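PDB 6TFO: copper-containing nitrite reductase from Hyphomicrobium denitrificans 1NES1, which probably catalyses the one-electron reduction of nitrite to nitric oxide at copper, drawing its electrons from a cytochrome c. Local coordinates for residues R42-I46 against E76-A82. Residues are numbered along the deposited sequence; the frame is centred on the assembly and turned at random.
Sequences RMVYI and EGAQHDA. With CU (copper (II) ion), chain L.
Met43 and Tyr45 reach from strand 42-48 to the loop 76-82 that carries the copper ligand His80. CB of Met43 points toward the loop, and CG, anti to the backbone N (chi1 -160°), carries the chain on. Beyond CG, SD of Met43 lies in the plane of the His80 ring at its edge, 3.9 Å from CE1 of His80, a sulfur-aromatic contact. The chain then bends, and CE of Met43 packs on CB of Ala78 at 3.8 Å. The His80 imidazole is held at both nitrogens: ND1 binds the copper ion at 2.0 Å, and NE2 donates a nearly straight bond to OE2 of Glu76, 2.5 Å away. NE2 arrives on the syn side and Ala78 N on the anti side, 23° and 30° out of the carboxylate plane; two donors thus converge on OE2, and the copper and carboxylate bonds together restrain the ring's rotation. Tyr45 OH donates to Asp81 O at 2.6 Å, in the carbonyl plane on a lone pair, while Ala82 CB lies obliquely by the ring. A phenylalanine at Tyr45 would probably leave the Asp81 carbonyl without this donor and the loop less firmly tied to the strand. Cys117, His122 and Met127 complete the type 1 copper site. Strand 42-48 edges one sheet beside strand 30-39, whose Thr36 OG1 hydrogen-bonds Glu76 OE1; the loop links strand 67-73 of that sheet to strand 83-84 of the second sheet of this cupredoxin sandwich.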
ATOM      1  N   ARG C  42      12.991 -18.170   9.811  1.00 54.45           N
ATOM      2  CA  ARG C  42      13.538 -17.970  11.181  1.00 53.29           C
ATOM      3  C   ARG C  42      13.436 -16.497  11.591  1.00 51.27           C
ATOM      4  O   ARG C  42      13.311 -15.622  10.707  1.00 48.89           O
ATOM      5  CB  ARG C  42      14.982 -18.478  11.220  1.00 51.41           C
ATOM      6  CG  ARG C  42      15.081 -19.974  11.441  1.00 53.71           C
ATOM      7  CD  ARG C  42      16.297 -20.598  10.796  1.00 59.49           C
ATOM      8  NE  ARG C  42      17.548 -19.944  11.150  1.00 67.27           N
ATOM      9  CZ  ARG C  42      18.382 -19.344  10.292  1.00 69.22           C
ATOM     10  NH1 ARG C  42      18.116 -19.293   8.993  1.00 74.82           N
ATOM     11  NH2 ARG C  42      19.496 -18.797  10.744  1.00 65.97           N
ATOM     12  N   MET C  43      13.466 -16.251  12.898  1.00 48.81           N
ATOM     13  CA  MET C  43      13.644 -14.897  13.479  1.00 51.55           C
ATOM     14  C   MET C  43      15.145 -14.586  13.496  1.00 51.12           C
ATOM     15  O   MET C  43      15.900 -15.338  14.161  1.00 43.27           O
ATOM     16  CB  MET C  43      13.094 -14.855  14.901  1.00 56.32           C
ATOM     17  CG  MET C  43      12.796 -13.471  15.383  1.00 58.18           C
ATOM     18  SD  MET C  43      12.085 -13.626  17.043  1.00 58.84           S
ATOM     19  CE  MET C  43      10.608 -12.651  16.784  1.00 60.67           C
ATOM     20  N   VAL C  44      15.566 -13.553  12.761  1.00 51.51           N
ATOM     21  CA  VAL C  44      17.003 -13.309  12.440  1.00 50.80           C
ATOM     22  C   VAL C  44      17.372 -11.825  12.571  1.00 51.61           C
ATOM     23  O   VAL C  44      16.497 -10.957  12.808  1.00 48.07           O
ATOM     24  CB  VAL C  44      17.352 -13.814  11.029  1.00 49.58           C
ATOM     25  CG1 VAL C  44      17.145 -15.315  10.922  1.00 52.51           C
ATOM     26  CG2 VAL C  44      16.583 -13.063   9.950  1.00 47.02           C
ATOM     27  N   TYR C  45      18.666 -11.571  12.425  1.00 48.29           N
ATOM     28  CA  TYR C  45      19.221 -10.238  12.127  1.00 47.00           C
ATOM     29  C   TYR C  45      19.363 -10.158  10.608  1.00 46.63           C
ATOM     30  O   TYR C  45      19.757 -11.161   9.987  1.00 44.70           O
ATOM     31  CB  TYR C  45      20.565 -10.055  12.830  1.00 43.49           C
ATOM     32  CG  TYR C  45      20.553 -10.119  14.336  1.00 37.78           C
ATOM     33  CD1 TYR C  45      20.172  -9.033  15.103  1.00 38.10           C
ATOM     34  CD2 TYR C  45      21.046 -11.227  14.996  1.00 37.84           C
ATOM     35  CE1 TYR C  45      20.230  -9.066  16.488  1.00 33.82           C
ATOM     36  CE2 TYR C  45      21.108 -11.280  16.376  1.00 37.49           C
ATOM     37  CZ  TYR C  45      20.706 -10.193  17.123  1.00 35.14           C
ATOM     38  OH  TYR C  45      20.758 -10.264  18.482  1.00 36.54           O
ATOM     39  N   ILE C  46      19.015  -9.011  10.034  1.00 45.26           N
ATOM     40  CA  ILE C  46      19.223  -8.714   8.593  1.00 48.91           C
ATOM     41  C   ILE C  46      20.139  -7.491   8.472  1.00 52.99           C
ATOM     42  O   ILE C  46      19.852  -6.458   9.112  1.00 53.82           O
ATOM     43  CB  ILE C  46      17.881  -8.506   7.877  1.00 48.32           C
ATOM     44  CG1 ILE C  46      16.886  -9.611   8.228  1.00 47.66           C
ATOM     45  CG2 ILE C  46      18.108  -8.410   6.372  1.00 47.97           C
ATOM     46  CD1 ILE C  46      15.441  -9.208   8.056  1.00 49.31           C
ATOM     47  N   GLU C  76      10.410  -5.887  13.307  1.00 42.37           N
ATOM     48  CA  GLU C  76       9.072  -6.545  13.306  1.00 43.73           C
ATOM     49  C   GLU C  76       8.302  -6.349  14.625  1.00 40.32           C
ATOM     50  O   GLU C  76       7.095  -6.514  14.601  1.00 41.78           O
ATOM     51  CB  GLU C  76       9.238  -8.016  12.938  1.00 44.59           C
ATOM     52  CG  GLU C  76       9.535  -8.930  14.118  1.00 47.82           C
ATOM     53  CD  GLU C  76      10.785  -8.576  14.905  1.00 47.12           C
ATOM     54  OE1 GLU C  76      11.838  -8.320  14.265  1.00 44.78           O
ATOM     55  OE2 GLU C  76      10.688  -8.543  16.149  1.00 47.40           O
ATOM     56  N   GLY C  77       8.944  -6.003  15.737  1.00 40.01           N
ATOM     57  CA  GLY C  77       8.229  -5.465  16.918  1.00 40.41           C
ATOM     58  C   GLY C  77       8.254  -6.391  18.123  1.00 38.35           C
ATOM     59  O   GLY C  77       7.498  -6.133  19.066  1.00 38.92           O
ATOM     60  N   ALA C  78       9.092  -7.424  18.123  1.00 40.22           N
ATOM     61  CA  ALA C  78       9.355  -8.231  19.341  1.00 47.40           C
ATOM     62  C   ALA C  78      10.489  -7.561  20.126  1.00 46.33           C
ATOM     63  O   ALA C  78      11.053  -6.611  19.615  1.00 48.60           O
ATOM     64  CB  ALA C  78       9.676  -9.660  18.981  1.00 45.03           C
ATOM     65  N   GLN C  79      10.777  -8.004  21.346  1.00 47.69           N
ATOM     66  CA  GLN C  79      11.907  -7.466  22.143  1.00 44.64           C
ATOM     67  C   GLN C  79      13.186  -8.138  21.646  1.00 46.15           C
ATOM     68  O   GLN C  79      13.169  -9.362  21.386  1.00 42.69           O
ATOM     69  CB  GLN C  79      11.727  -7.684  23.640  1.00 44.38           C
ATOM     70  CG  GLN C  79      10.527  -6.942  24.196  1.00 49.32           C
ATOM     71  CD  GLN C  79      10.598  -6.844  25.697  1.00 52.26           C
ATOM     72  OE1 GLN C  79      11.122  -7.711  26.384  1.00 56.70           O
ATOM     73  NE2 GLN C  79      10.106  -5.740  26.213  1.00 54.98           N
ATOM     74  N   HIS C  80      14.236  -7.332  21.479  1.00 43.27           N
ATOM     75  CA  HIS C  80      15.553  -7.755  20.939  1.00 46.30           C
ATOM     76  C   HIS C  80      16.693  -6.956  21.586  1.00 42.91           C
ATOM     77  O   HIS C  80      16.523  -5.751  21.923  1.00 44.53           O
ATOM     78  CB  HIS C  80      15.619  -7.604  19.408  1.00 44.73           C
ATOM     79  CG  HIS C  80      14.549  -8.324  18.661  1.00 41.52           C
ATOM     80  ND1 HIS C  80      14.505  -9.686  18.584  1.00 40.31           N
ATOM     81  CD2 HIS C  80      13.491  -7.862  17.962  1.00 43.41           C
ATOM     82  CE1 HIS C  80      13.460 -10.047  17.873  1.00 45.42           C
ATOM     83  NE2 HIS C  80      12.815  -8.944  17.491  1.00 47.09           N
ATOM     84  N   ASP C  81      17.827  -7.626  21.723  1.00 40.89           N
ATOM     85  CA  ASP C  81      19.150  -6.991  21.856  1.00 42.37           C
ATOM     86  C   ASP C  81      20.124  -7.749  20.944  1.00 41.23           C
ATOM     87  O   ASP C  81      19.697  -8.666  20.214  1.00 39.01           O
ATOM     88  CB  ASP C  81      19.560  -6.945  23.328  1.00 48.79           C
ATOM     89  CG  ASP C  81      19.751  -8.310  23.951  1.00 47.22           C
ATOM     90  OD1 ASP C  81      19.878  -9.265  23.200  1.00 46.06           O
ATOM     91  OD2 ASP C  81      19.779  -8.386  25.186  1.00 50.51           O
ATOM     92  N   ALA C  82      21.378  -7.321  20.944  1.00 38.61           N
ATOM     93  CA  ALA C  82      22.527  -8.053  20.388  1.00 41.09           C
ATOM     94  C   ALA C  82      23.583  -8.115  21.486  1.00 44.98           C
ATOM     95  O   ALA C  82      23.799  -7.078  22.142  1.00 50.79           O
ATOM     96  CB  ALA C  82      23.021  -7.358  19.141  1.00 41.07           C
TER
HETATM   97 CU    CU L 503      15.466 -11.017  19.789  1.00 44.02          CU